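Local atomic coordinates of NTF2-like Protein (Anabaena variabilis ATCC 29413, PDB entry 3DMC), a protein that is of unknown function but has the SnoaL-like, NTF2-type fold, a cone-shaped alpha-plus-beta fold whose pocket in many relatives binds a small molecule. Residues Glu19-Gly24 against Gly28-Phe33; Thr38-Phe43 against Asp114-Lys119; Gly48-Leu53 against Phe64-Glu69; Arg82-Ser85 against Val90-Glu93; Phe94-Leu99 against Lys103-Arg108. All coordinates share one frame; numbering follows the deposited sequence.

Interaction 1 of 5, residues Glu19-Gly24 against Gly28-Phe33; sequences EFFTQG and GEWQKF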
# COMPACT_ATOMS: atom_id res chain seq x y z
N GLU A 19 2.68 14.27 9.02
CA GLU A 19 2.63 15.74 8.94
C GLU A 19 3.92 16.28 8.34
O GLU A 19 3.90 17.11 7.46
CB GLU A 19 2.44 16.35 10.33
CG GLU A 19 1.06 16.15 10.86
CD GLU A 19 0.06 17.15 10.32
OE1 GLU A 19 0.29 18.37 10.46
OE2 GLU A 19 -0.95 16.72 9.73
N PHE A 20 5.07 15.82 8.83
CA PHE A 20 6.36 16.31 8.32
C PHE A 20 6.61 15.86 6.87
O PHE A 20 7.26 16.56 6.09
CB PHE A 20 7.56 15.96 9.23
CG PHE A 20 7.50 16.66 10.56
CD1 PHE A 20 6.90 17.89 10.65
CD2 PHE A 20 7.99 16.07 11.71
CE1 PHE A 20 6.79 18.55 11.87
CE2 PHE A 20 7.89 16.73 12.94
CZ PHE A 20 7.28 17.98 13.00
N PHE A 21 6.01 14.73 6.51
CA PHE A 21 6.12 14.18 5.14
C PHE A 21 5.27 15.06 4.20
O PHE A 21 5.71 15.47 3.12
CB PHE A 21 5.62 12.72 5.14
CG PHE A 21 5.56 12.08 3.80
CD1 PHE A 21 6.69 11.55 3.18
CD2 PHE A 21 4.33 11.91 3.19
CE1 PHE A 21 6.57 10.89 1.93
CE2 PHE A 21 4.22 11.26 1.97
CZ PHE A 21 5.31 10.76 1.35
N THR A 22 4.10 15.43 4.68
CA THR A 22 3.21 16.33 3.94
C THR A 22 3.95 17.64 3.66
O THR A 22 3.97 18.15 2.54
CB THR A 22 1.89 16.59 4.73
OG1 THR A 22 1.14 15.38 4.80
CG2 THR A 22 1.04 17.72 4.09
N GLN A 23 4.57 18.15 4.72
CA GLN A 23 5.30 19.44 4.65
C GLN A 23 6.48 19.36 3.66
O GLN A 23 6.74 20.28 2.87
CB GLN A 23 5.78 19.84 6.04
CG GLN A 23 6.56 21.12 6.06
CD GLN A 23 6.92 21.56 7.47
OE1 GLN A 23 6.45 20.98 8.45
NE2 GLN A 23 7.74 22.60 7.57
N GLY A 24 7.16 18.22 3.67
CA GLY A 24 8.29 18.01 2.79
C GLY A 24 7.84 17.98 1.35
O GLY A 24 8.46 18.57 0.46
N GLY A 28 9.46 21.11 0.06
CA GLY A 28 10.78 20.61 -0.30
C GLY A 28 11.76 20.71 0.86
O GLY A 28 12.95 20.46 0.74
N GLU A 29 11.22 21.09 2.00
CA GLU A 29 11.99 21.12 3.25
C GLU A 29 11.74 19.85 4.07
O GLU A 29 10.65 19.63 4.61
CB GLU A 29 11.61 22.33 4.10
CG GLU A 29 11.84 23.64 3.39
CD GLU A 29 13.30 23.94 3.25
OE1 GLU A 29 14.08 23.51 4.13
OE2 GLU A 29 13.68 24.59 2.25
N TRP A 30 12.76 19.02 4.13
CA TRP A 30 12.66 17.67 4.68
C TRP A 30 13.32 17.49 6.06
O TRP A 30 13.24 16.40 6.64
CB TRP A 30 13.23 16.66 3.68
CG TRP A 30 12.36 16.50 2.49
CD1 TRP A 30 12.50 17.10 1.28
CD2 TRP A 30 11.19 15.69 2.41
NE1 TRP A 30 11.46 16.72 0.44
CE2 TRP A 30 10.66 15.84 1.11
CE3 TRP A 30 10.54 14.82 3.30
CZ2 TRP A 30 9.52 15.16 0.69
CZ3 TRP A 30 9.41 14.15 2.88
CH2 TRP A 30 8.92 14.33 1.59
N GLN A 31 13.96 18.53 6.60
CA GLN A 31 14.72 18.32 7.85
C GLN A 31 13.87 17.78 8.99
O GLN A 31 14.33 16.94 9.77
CB GLN A 31 15.48 19.58 8.29
CG GLN A 31 16.59 19.22 9.26
CD GLN A 31 17.55 18.19 8.68
OE1 GLN A 31 18.10 18.39 7.59
NE2 GLN A 31 17.76 17.09 9.39
N LYS A 32 12.63 18.22 9.08
CA LYS A 32 11.79 17.88 10.23
C LYS A 32 11.44 16.39 10.15
O LYS A 32 11.46 15.68 11.15
CB LYS A 32 10.54 18.76 10.32
CG LYS A 32 10.86 20.16 10.83
CD LYS A 32 9.66 20.82 11.44
CE LYS A 32 9.99 22.23 11.95
NZ LYS A 32 10.96 22.21 13.09
N PHE A 33 11.15 15.94 8.93
CA PHE A 33 10.89 14.51 8.69
C PHE A 33 12.14 13.68 8.99
O PHE A 33 12.08 12.67 9.69
CB PHE A 33 10.39 14.25 7.25
CG PHE A 33 10.04 12.82 7.01
CD1 PHE A 33 8.95 12.26 7.66
CD2 PHE A 33 10.79 12.04 6.13
CE1 PHE A 33 8.59 10.93 7.45
CE2 PHE A 33 10.44 10.71 5.93
CZ PHE A 33 9.33 10.16 6.61
O HOH W 1 9.78 17.72 6.69

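Interaction 2 of 5, residues Thr38-Phe43 against Asp114-Lys119; sequences TEDFTF and DVRGDK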
# COMPACT_ATOMS: atom_id res chain seq x y z
N THR A 38 15.21 7.07 12.56
CA THR A 38 16.24 6.35 13.32
C THR A 38 17.53 6.25 12.50
O THR A 38 17.55 6.38 11.28
CB THR A 38 15.78 4.93 13.73
OG1 THR A 38 15.56 4.15 12.56
CG2 THR A 38 14.57 4.95 14.61
N GLU A 39 18.64 6.00 13.18
CA GLU A 39 19.92 5.96 12.51
C GLU A 39 20.01 4.80 11.52
O GLU A 39 20.78 4.84 10.56
CB GLU A 39 21.08 5.89 13.51
CG GLU A 39 21.17 7.11 14.43
CD GLU A 39 21.20 8.43 13.66
OE1 GLU A 39 22.04 8.59 12.75
OE2 GLU A 39 20.37 9.31 13.98
N ASP A 40 19.23 3.76 11.80
CA ASP A 40 19.22 2.53 10.98
C ASP A 40 18.03 2.54 10.02
O ASP A 40 17.62 1.51 9.50
CB ASP A 40 19.22 1.25 11.82
CG ASP A 40 18.00 1.10 12.70
OD1 ASP A 40 17.30 2.11 12.98
OD2 ASP A 40 17.74 -0.03 13.17
N PHE A 41 17.51 3.74 9.79
CA PHE A 41 16.36 3.94 8.90
C PHE A 41 16.58 3.26 7.54
O PHE A 41 17.63 3.41 6.93
CB PHE A 41 16.12 5.44 8.67
CG PHE A 41 14.98 5.73 7.74
CD1 PHE A 41 13.67 5.63 8.18
CD2 PHE A 41 15.21 6.14 6.41
CE1 PHE A 41 12.59 5.92 7.30
CE2 PHE A 41 14.14 6.44 5.54
CZ PHE A 41 12.83 6.32 6.01
N THR A 42 15.57 2.52 7.07
CA THR A 42 15.61 1.97 5.69
C THR A 42 14.35 2.36 4.97
O THR A 42 13.33 2.68 5.59
CB THR A 42 15.69 0.45 5.65
OG1 THR A 42 14.42 -0.12 6.02
CG2 THR A 42 16.80 -0.08 6.53
N PHE A 43 14.44 2.40 3.66
CA PHE A 43 13.25 2.74 2.86
C PHE A 43 13.27 1.94 1.59
O PHE A 43 14.32 1.69 1.00
CB PHE A 43 13.10 4.24 2.57
CG PHE A 43 14.24 4.87 1.77
CD1 PHE A 43 15.45 5.18 2.39
CD2 PHE A 43 14.10 5.18 0.45
CE1 PHE A 43 16.47 5.77 1.66
CE2 PHE A 43 15.13 5.76 -0.27
CZ PHE A 43 16.31 6.05 0.35
N ASP A 114 7.25 1.99 9.84
CA ASP A 114 7.40 1.32 11.14
C ASP A 114 7.84 2.36 12.15
O ASP A 114 8.69 3.22 11.85
CB ASP A 114 8.45 0.22 11.10
CG ASP A 114 7.95 -1.04 10.48
OD1 ASP A 114 6.87 -1.05 9.87
OD2 ASP A 114 8.63 -2.07 10.63
N VAL A 115 7.30 2.24 13.34
CA VAL A 115 7.64 3.11 14.48
C VAL A 115 8.44 2.38 15.53
O VAL A 115 8.15 1.24 15.91
CB VAL A 115 6.38 3.71 15.12
CG1 VAL A 115 6.71 4.50 16.40
CG2 VAL A 115 5.65 4.61 14.13
N ARG A 116 9.46 3.09 15.99
CA ARG A 116 10.29 2.67 17.12
C ARG A 116 10.48 3.82 18.10
O ARG A 116 11.25 4.77 17.84
CB ARG A 116 11.63 2.12 16.65
CG ARG A 116 12.44 1.45 17.78
CD ARG A 116 13.93 1.32 17.44
NE ARG A 116 14.11 0.46 16.28
CZ ARG A 116 15.00 0.66 15.32
NH1 ARG A 116 15.83 1.69 15.36
NH2 ARG A 116 15.04 -0.17 14.30
N GLY A 117 9.77 3.73 19.21
CA GLY A 117 9.81 4.80 20.22
C GLY A 117 9.19 6.06 19.67
O GLY A 117 8.06 6.06 19.19
N ASP A 118 9.97 7.13 19.70
CA ASP A 118 9.51 8.45 19.29
C ASP A 118 9.95 8.72 17.86
O ASP A 118 9.85 9.83 17.36
CB ASP A 118 9.96 9.55 20.25
CG ASP A 118 11.47 9.70 20.33
OD1 ASP A 118 12.20 8.69 20.12
OD2 ASP A 118 11.92 10.82 20.62
N LYS A 119 10.40 7.65 17.21
CA LYS A 119 10.89 7.72 15.83
C LYS A 119 10.31 6.67 14.85
O LYS A 119 9.64 5.72 15.24
CB LYS A 119 12.42 7.65 15.81
CG LYS A 119 13.06 8.89 16.40
CD LYS A 119 14.55 8.79 16.59
CE LYS A 119 15.08 10.02 17.31
NZ LYS A 119 16.55 9.95 17.52
O HOH W 2 17.95 9.24 14.75

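Interaction 3 of 5, residues Gly48-Leu53 against Phe64-Glu69; sequences GEFHGL and FTYVSE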
# COMPACT_ATOMS: atom_id res chain seq x y z
N GLY A 48 13.57 2.85 -10.35
CA GLY A 48 14.53 3.86 -10.73
C GLY A 48 15.75 3.78 -9.87
O GLY A 48 16.09 2.72 -9.37
N GLU A 49 16.39 4.93 -9.74
CA GLU A 49 17.68 5.02 -9.03
C GLU A 49 17.59 4.47 -7.64
O GLU A 49 18.53 3.87 -7.14
CB GLU A 49 18.16 6.48 -8.94
CG GLU A 49 19.33 6.67 -7.96
CD GLU A 49 19.69 8.15 -7.80
OE1 GLU A 49 18.95 9.00 -8.35
OE2 GLU A 49 20.70 8.46 -7.12
N PHE A 50 16.45 4.70 -7.00
CA PHE A 50 16.21 4.30 -5.61
C PHE A 50 15.37 3.02 -5.48
O PHE A 50 14.83 2.69 -4.43
CB PHE A 50 15.58 5.45 -4.82
CG PHE A 50 16.47 6.67 -4.70
CD1 PHE A 50 17.39 6.75 -3.67
CD2 PHE A 50 16.40 7.70 -5.60
CE1 PHE A 50 18.23 7.86 -3.54
CE2 PHE A 50 17.23 8.81 -5.50
CZ PHE A 50 18.15 8.89 -4.46
N HIS A 51 15.30 2.25 -6.56
CA HIS A 51 14.59 0.99 -6.49
C HIS A 51 15.18 0.13 -5.40
O HIS A 51 16.39 0.05 -5.21
CB HIS A 51 14.69 0.23 -7.82
CG HIS A 51 14.37 -1.22 -7.68
ND1 HIS A 51 13.08 -1.70 -7.79
CD2 HIS A 51 15.15 -2.28 -7.38
CE1 HIS A 51 13.09 -3.01 -7.59
NE2 HIS A 51 14.33 -3.39 -7.33
N GLY A 52 14.29 -0.53 -4.67
CA GLY A 52 14.62 -1.53 -3.67
C GLY A 52 14.89 -1.00 -2.29
O GLY A 52 14.38 0.05 -1.89
N LEU A 53 15.74 -1.72 -1.56
CA LEU A 53 16.07 -1.39 -0.19
C LEU A 53 17.21 -0.37 -0.16
O LEU A 53 18.26 -0.54 -0.80
CB LEU A 53 16.47 -2.64 0.61
CG LEU A 53 16.78 -2.33 2.08
CD1 LEU A 53 15.51 -2.18 2.88
CD2 LEU A 53 17.69 -3.43 2.63
N PHE A 64 14.80 12.12 -0.72
CA PHE A 64 13.71 13.11 -0.53
C PHE A 64 14.01 14.40 -1.30
O PHE A 64 13.12 15.05 -1.85
CB PHE A 64 13.44 13.31 0.96
CG PHE A 64 12.72 12.15 1.57
CD1 PHE A 64 11.46 11.78 1.10
CD2 PHE A 64 13.29 11.39 2.57
CE1 PHE A 64 10.77 10.69 1.65
CE2 PHE A 64 12.61 10.29 3.10
CZ PHE A 64 11.35 9.95 2.63
N THR A 65 15.29 14.75 -1.37
CA THR A 65 15.72 15.88 -2.18
C THR A 65 15.41 15.66 -3.66
O THR A 65 14.95 16.55 -4.37
CB THR A 65 17.22 16.16 -2.01
OG1 THR A 65 17.49 16.46 -0.63
CG2 THR A 65 17.64 17.30 -2.88
N TYR A 66 15.62 14.42 -4.06
CA TYR A 66 15.40 13.97 -5.43
C TYR A 66 13.92 14.05 -5.75
O TYR A 66 13.53 14.47 -6.83
CB TYR A 66 15.90 12.53 -5.61
CG TYR A 66 15.51 11.91 -6.94
CD1 TYR A 66 16.02 12.42 -8.13
CD2 TYR A 66 14.64 10.83 -7.00
CE1 TYR A 66 15.67 11.87 -9.36
CE2 TYR A 66 14.29 10.26 -8.22
CZ TYR A 66 14.80 10.79 -9.40
OH TYR A 66 14.46 10.25 -10.62
N VAL A 67 13.12 13.64 -4.79
CA VAL A 67 11.65 13.64 -4.99
C VAL A 67 11.21 15.05 -5.29
O VAL A 67 10.44 15.30 -6.21
CB VAL A 67 10.91 13.07 -3.77
CG1 VAL A 67 9.41 13.51 -3.81
CG2 VAL A 67 11.07 11.54 -3.72
N SER A 68 11.71 15.99 -4.49
CA SER A 68 11.26 17.40 -4.57
C SER A 68 11.89 18.20 -5.73
O SER A 68 11.37 19.22 -6.14
CB SER A 68 11.51 18.13 -3.25
OG SER A 68 10.63 17.66 -2.23
N GLU A 69 13.01 17.72 -6.26
CA GLU A 69 13.80 18.53 -7.20
C GLU A 69 13.01 18.98 -8.43
O GLU A 69 13.27 20.06 -8.97
CB GLU A 69 15.08 17.80 -7.63
CG GLU A 69 14.84 16.76 -8.69
CD GLU A 69 16.14 16.23 -9.27
OE1 GLU A 69 17.17 16.37 -8.58
OE2 GLU A 69 16.14 15.69 -10.40

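Interaction 4 of 5, residues Arg82-Ser85 against Val90-Glu93; sequences RVTS and VVFE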
# COMPACT_ATOMS: atom_id res chain seq x y z
N ARG A 82 -7.36 6.55 4.00
CA ARG A 82 -7.33 5.41 4.91
C ARG A 82 -6.02 5.37 5.66
O ARG A 82 -4.96 5.50 5.06
CB ARG A 82 -7.56 4.10 4.14
CG ARG A 82 -8.91 4.05 3.41
CD ARG A 82 -9.16 2.77 2.62
NE ARG A 82 -10.58 2.63 2.32
CZ ARG A 82 -11.22 3.30 1.37
NH1 ARG A 82 -10.58 4.18 0.60
NH2 ARG A 82 -12.52 3.12 1.19
N VAL A 83 -6.14 5.22 6.97
CA VAL A 83 -4.98 5.05 7.84
C VAL A 83 -5.20 3.82 8.70
O VAL A 83 -6.11 3.77 9.54
CB VAL A 83 -4.81 6.28 8.73
CG1 VAL A 83 -3.65 6.10 9.69
CG2 VAL A 83 -4.59 7.53 7.86
N THR A 84 -4.33 2.84 8.50
CA THR A 84 -4.45 1.58 9.23
C THR A 84 -3.19 1.33 10.02
O THR A 84 -2.14 1.84 9.69
CB THR A 84 -4.67 0.39 8.24
OG1 THR A 84 -3.63 0.39 7.28
CG2 THR A 84 -6.07 0.47 7.53
N SER A 85 -3.31 0.56 11.11
CA SER A 85 -2.14 0.28 11.93
C SER A 85 -2.21 -1.06 12.64
O SER A 85 -3.22 -1.76 12.66
CB SER A 85 -1.89 1.41 12.96
OG SER A 85 -2.88 1.50 13.98
N VAL A 90 2.19 1.68 10.50
CA VAL A 90 1.04 2.50 10.06
C VAL A 90 1.12 2.69 8.57
O VAL A 90 2.21 2.97 8.01
CB VAL A 90 0.99 3.88 10.74
CG1 VAL A 90 -0.30 4.54 10.39
CG2 VAL A 90 1.15 3.73 12.29
N VAL A 91 -0.02 2.53 7.91
CA VAL A 91 -0.09 2.75 6.46
C VAL A 91 -1.08 3.86 6.20
O VAL A 91 -2.17 3.89 6.79
CB VAL A 91 -0.57 1.50 5.66
CG1 VAL A 91 -0.64 1.76 4.13
CG2 VAL A 91 0.30 0.27 5.92
N PHE A 92 -0.64 4.76 5.35
CA PHE A 92 -1.39 5.92 4.87
C PHE A 92 -1.68 5.70 3.40
O PHE A 92 -0.77 5.64 2.59
CB PHE A 92 -0.53 7.18 5.06
CG PHE A 92 -0.22 7.49 6.49
CD1 PHE A 92 0.91 6.91 7.12
CD2 PHE A 92 -1.03 8.35 7.22
CE1 PHE A 92 1.19 7.19 8.43
CE2 PHE A 92 -0.73 8.63 8.54
CZ PHE A 92 0.36 8.05 9.14
N GLU A 93 -2.96 5.63 3.07
CA GLU A 93 -3.41 5.53 1.70
C GLU A 93 -3.95 6.91 1.34
O GLU A 93 -4.94 7.40 1.94
CB GLU A 93 -4.51 4.49 1.51
CG GLU A 93 -4.10 3.05 1.73
CD GLU A 93 -5.27 2.11 1.59
OE1 GLU A 93 -5.90 2.13 0.49
OE2 GLU A 93 -5.54 1.36 2.56
O HOH W 3 -7.78 4.45 0.24
O HOH W 4 -4.44 2.09 5.07

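Interaction 5 of 5, residues Phe94-Leu99 against Lys103-Arg108; sequences FRDEGL and KPYKNR. With ACT (acetate ion), chain C.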
# COMPACT_ATOMS: atom_id res chain seq x y z
N PHE A 94 -3.31 7.51 0.35
CA PHE A 94 -3.59 8.90 -0.03
C PHE A 94 -3.59 9.17 -1.55
O PHE A 94 -3.20 8.33 -2.37
CB PHE A 94 -2.69 9.89 0.73
CG PHE A 94 -1.23 9.81 0.37
CD1 PHE A 94 -0.35 8.97 1.05
CD2 PHE A 94 -0.72 10.60 -0.66
CE1 PHE A 94 0.98 8.92 0.70
CE2 PHE A 94 0.60 10.54 -1.01
CZ PHE A 94 1.46 9.70 -0.33
N ARG A 95 -4.09 10.35 -1.89
CA ARG A 95 -4.13 10.84 -3.29
C ARG A 95 -3.33 12.12 -3.32
O ARG A 95 -3.43 12.94 -2.39
CB ARG A 95 -5.59 11.08 -3.77
CG ARG A 95 -6.45 9.82 -3.89
CD ARG A 95 -7.95 10.07 -3.96
NE ARG A 95 -8.23 10.98 -5.09
CZ ARG A 95 -8.48 12.29 -4.96
NH1 ARG A 95 -8.51 12.85 -3.75
NH2 ARG A 95 -8.70 13.04 -6.04
N ASP A 96 -2.48 12.26 -4.34
CA ASP A 96 -1.63 13.43 -4.43
C ASP A 96 -1.58 14.00 -5.84
O ASP A 96 -2.03 13.40 -6.83
CB ASP A 96 -0.24 13.20 -3.81
CG ASP A 96 0.63 12.20 -4.57
OD1 ASP A 96 0.20 11.65 -5.60
OD2 ASP A 96 1.78 11.99 -4.08
N GLU A 97 -1.06 15.21 -5.87
CA GLU A 97 -0.85 15.91 -7.14
C GLU A 97 0.10 17.07 -7.05
O GLU A 97 0.21 17.74 -6.03
CB GLU A 97 -2.16 16.39 -7.72
CG GLU A 97 -2.83 17.42 -6.90
CD GLU A 97 -4.12 17.89 -7.56
OE1 GLU A 97 -4.48 17.33 -8.63
OE2 GLU A 97 -4.76 18.81 -7.02
N GLY A 98 0.77 17.27 -8.17
CA GLY A 98 1.70 18.41 -8.37
C GLY A 98 2.26 18.49 -9.76
O GLY A 98 2.12 17.56 -10.54
N LEU A 99 2.85 19.64 -10.07
CA LEU A 99 3.50 19.84 -11.36
C LEU A 99 4.91 19.32 -11.36
O LEU A 99 5.79 19.79 -10.64
CB LEU A 99 3.47 21.32 -11.80
CG LEU A 99 2.08 21.93 -12.00
CD1 LEU A 99 2.23 23.35 -12.52
CD2 LEU A 99 1.22 21.13 -12.95
N LYS A 103 4.24 19.81 -15.70
CA LYS A 103 3.33 18.76 -16.20
C LYS A 103 2.55 18.13 -15.06
O LYS A 103 3.12 17.84 -14.02
CB LYS A 103 4.08 17.68 -16.99
CG LYS A 103 4.21 17.98 -18.46
CD LYS A 103 5.45 18.78 -18.80
CE LYS A 103 5.63 18.90 -20.33
NZ LYS A 103 6.67 19.94 -20.68
N PRO A 104 1.25 17.94 -15.24
CA PRO A 104 0.38 17.43 -14.18
C PRO A 104 0.62 15.97 -13.83
O PRO A 104 0.39 15.06 -14.62
CB PRO A 104 -1.04 17.64 -14.74
CG PRO A 104 -0.88 17.75 -16.21
CD PRO A 104 0.54 18.12 -16.52
N TYR A 105 1.12 15.80 -12.62
CA TYR A 105 1.28 14.49 -11.98
C TYR A 105 0.16 14.34 -10.95
O TYR A 105 -0.13 15.23 -10.14
CB TYR A 105 2.67 14.37 -11.32
CG TYR A 105 2.85 13.19 -10.36
CD1 TYR A 105 3.16 11.92 -10.84
CD2 TYR A 105 2.70 13.33 -9.00
CE1 TYR A 105 3.32 10.83 -9.99
CE2 TYR A 105 2.89 12.23 -8.12
CZ TYR A 105 3.19 10.97 -8.63
OH TYR A 105 3.38 9.87 -7.77
N LYS A 106 -0.51 13.21 -11.04
CA LYS A 106 -1.51 12.81 -10.06
C LYS A 106 -1.35 11.35 -9.76
O LYS A 106 -1.07 10.57 -10.66
CB LYS A 106 -2.91 13.04 -10.60
CG LYS A 106 -3.26 14.47 -10.88
CD LYS A 106 -4.63 14.56 -11.52
CE LYS A 106 -5.73 14.47 -10.47
NZ LYS A 106 -7.05 15.00 -10.97
N ASN A 107 -1.48 10.97 -8.50
CA ASN A 107 -1.36 9.55 -8.14
C ASN A 107 -2.14 9.12 -6.91
O ASN A 107 -2.70 9.93 -6.15
CB ASN A 107 0.13 9.20 -7.98
CG ASN A 107 0.49 7.86 -8.58
OD1 ASN A 107 -0.37 7.06 -8.98
ND2 ASN A 107 1.81 7.58 -8.64
N ARG A 108 -2.20 7.82 -6.77
CA ARG A 108 -2.63 7.16 -5.57
C ARG A 108 -1.38 6.48 -5.02
O ARG A 108 -0.57 5.94 -5.77
CB ARG A 108 -3.75 6.13 -5.81
CG ARG A 108 -5.12 6.74 -6.12
CD ARG A 108 -6.22 5.75 -6.15
NE ARG A 108 -7.51 6.45 -6.04
CZ ARG A 108 -8.55 6.00 -5.34
NH1 ARG A 108 -8.47 4.86 -4.67
NH2 ARG A 108 -9.66 6.70 -5.32
C ACT C . 4.53 10.24 -4.58
O ACT C . 3.55 10.60 -5.32
OXT ACT C . 5.38 9.45 -5.09
CH3 ACT C . 4.68 10.68 -3.16

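Interaction 1 of 5, residues Glu19-Gly24 against Gly28-Phe33
Phe20 and Phe33 bring the two backbones within 4.9 Å, CA to CA, where the long helix that holds Glu19-Gly24 is followed closely by the short helix beginning at Gln31. At the end of the long helix Gly28 N donates to Gly24 O (2.8 Å), and Gly28 leaves helical geometry with positive phi, a conformation that glycine adopts readily. A water ties the turn together, giving protons to Phe20 O and Glu29 O and accepting one from Phe33 N. With CG anti to the carbonyl carbon (chi1 -71°), Trp30 lays its six-membered ring flat on Gly24, whose CA stands 3.6 Å from the ring centroid; any side chain at Gly24 would run into the indole. At the indole's edge Phe21 CD1 lies in plane, 3.8 Å from Trp30 CZ3. Phe21 also turns its edge toward the face of Phe33, the planes 58° apart. On the outer side Lys32 CB sits over the face of Phe20, 3.8 Å from its centroid. Trp30 NE1 bonds to Ser68 OG on helix 57-69, which helps set the indole's rotation. With alanine at the tryptophan's position, Gly24 would probably lose its cover, a gap would open beside Phe21 and Ser68 would lose its indole partner. Phe21, Trp30 and Phe33 form an aromatic cluster where the long helix turns into helix 31-34, within the helical layer that packs on the curved sheet of the NTF2-like fold.

Interaction 2 of 5, residues Thr38-Phe43 against Asp114-Lys119
Asp40 and Arg116 meet end-on, NH1 and NH2 of the guanidinium each taking one carboxylate oxygen. Arg116 NH1 reaches Asp40 OD1 at 2.8 Å in a nearly straight bond (164°), close to the guanidinium plane; Arg116 NH2 reaches Asp40 OD2 at 2.9 Å, on the syn lone pair. The carboxylate and guanidinium planes are twisted 48° apart. A bend at chi3 (-63°) of Arg116 turns the guanidinium at the end of an otherwise extended chain. Next to the bridge, the methyl CG2 of Thr38 packs against the guanidinium and, at 3.7 Å, against Lys119 CB. The hydroxyl of the same threonine, OG1, donates to Asp40 OD1 (2.7 Å). Threonine suits this place because its methyl and hydroxyl serve both tasks. Behind these groups stand two turns: a type I turn from Thr38 to Phe41 that presents Asp40, and a type II' turn from Arg116 to Lys119, with Gly117 at positive phi. Farther out a water lies between Lys119 NZ and Glu39 OE2, whose charges do not touch directly. Two donors converge on Asp40 OD1, which would be expected to favour the ionised carboxylate; the two-nitrogen bridge as a whole joins the two turns through charge at an exposed edge.

Interaction 3 of 5, residues Gly48-Leu53 against Phe64-Glu69
Tyr66 swings its CG anti to the backbone N (chi1 171°), carrying the ring from the helix toward Phe50, whose own CG lies anti to its carbonyl carbon (chi1 -64°). The two aromatic side chains slide past one another in opposite directions. Phe50 CE2 makes the touch, lying 3.6 Å from Tyr66 CD2 and 3.8 Å from Tyr66 CG, so the phenylalanine meets the tyrosine near the root of its ring and well away from the hydroxyl. The rings meet obliquely, their centroids 5.5 Å apart and their planes at 39°. Glu49 adds a looser contact: its extended chain brings OE1 over a face of Tyr66, 4.5 Å from CE1, while its CG lies above a face of the neighbouring Phe50. No hydrogen bond crosses between the segments, and this is a small contact, mainly of the two rings. Phenylalanine suits the buried place and tyrosine the exposed one, where the rest of its ring can face solvent. Phe50 turns inward as well, meeting Phe63 edge-to-face. The contact thus joins the loop leading into edge strand 52-55 to the C-terminal half of helix 57-69, whose Phe64 stacks on Trp30 beside helix 31-34.

Interaction 4 of 5, residues Arg82-Ser85 against Val90-Glu93
Val83 and Phe92 lie side by side and point the same way. Val83 CG1 stands anti to the backbone N (chi1 177°) and CG2 beside it, which sends CG1 to Val90 CG1 at 3.8 Å and CG2 to Phe92 CD2 at 3.7 Å. These branched and aromatic groups suit a face turned to helix 9-27, where Phe92 stacks on Phe18. On the other face Thr84 runs alongside Val91, its OG1, which pairs with Thr84 of the second subunit, 3.6 Å from Val91 CB; Arg82 crosses Glu93 obliquely, CB and CD against the carboxylate. Between Arg82 and Glu93 a water, accepting from Arg82 NH1 and donating to Glu93 OE1, replaces a direct salt bridge. The second subunit meets the acid instead, with Arg124 and Tyr126 at OE1 and Ser112 at OE2; its Asp114 pairs with Arg82. A leucine in place of Glu93 would probably cost Arg124 of the second subunit one of its acidic partners and break the water link to Arg82. Beneath, Arg82 with Glu93 and Thr84 with Val91 are hydrogen-bonded pairs. The antiparallel beta hairpin thus has one face on the helix and one on the dimer interface, in keeping with sheet-to-sheet dimers of NTF2-like proteins.

Interaction 5 of 5, residues Phe94-Leu99 against Lys103-Arg108
Tyr105 and Asp96 meet beside a bound acetate. The acetate atom O lies in the plane of the Tyr105 ring at its edge and accepts a hydrogen bond from Tyr105 OH (2.6 Å), and Asp96 OD1 approaches the same ring obliquely, 3.7 Å from Tyr105 CE2. The Phe94 ring has Asp96 CB at one edge and the acetate methyl also near its plane. Asn107 ND2 donates to Tyr105 OH at 2.9 Å, within the amide plane and nearly straight (165°), so the phenol oxygen accepts one hydrogen bond and donates another, which sets the direction of its O-H. With CG held between its backbone N and carbonyl carbon (chi1 68°), Asp96 lies alongside Asn107, OD1 3.4 Å from Asn107 CB, and sends OD2 toward the acetate. Two hydrogen-bonded antiparallel pairs, Asp96 with Asn107 and Gly98 with Tyr105, carry these groups on one face of the hairpin. On the other, Arg95 and Arg108 run side by side, Arg95 CD 4.0 Å from Arg108 NH2; Arg95 NH1 bonds to Ser79 OG, the carbonyl of Asn134 accepts from NE of both arginines, which probably eases their like charges, and Arg108 makes a cation-pi contact with Trp44 of the second subunit. Glu97 likewise runs along Lys106, its OE1 4.2 Å from Lys106 NZ, too far for a salt bridge. Asp96 OD2 and acetate O are only 2.6 Å apart, which suggests that one acid group is protonated. The acetate probably came from the crystallisation liquor, but its setting is consistent with a polar pocket able to hold a small carboxylate.

How the interactions relate
Interactions 4 and 5 follow each other along strand 89-100, which is central to both hairpins, their centres about 19 Å apart; interaction 2 uses the far end of strand 103-116, about 27 Å from interaction 5 between centres. The helical side is joined through interactions 1 and 3, where Phe33 packs on Phe64, CE2 to CZ 3.5 Å. Interaction 3 meets interaction 2 through Leu53 on Thr42, on neighbouring strands. Phe21 of interaction 1 reaches Phe94 of interaction 5 and its side chain comes about 5 Å from the acetate, so helix and sheet both border that pocket. Arg82 and Asp114 link interactions 4 and 2 across the dimer.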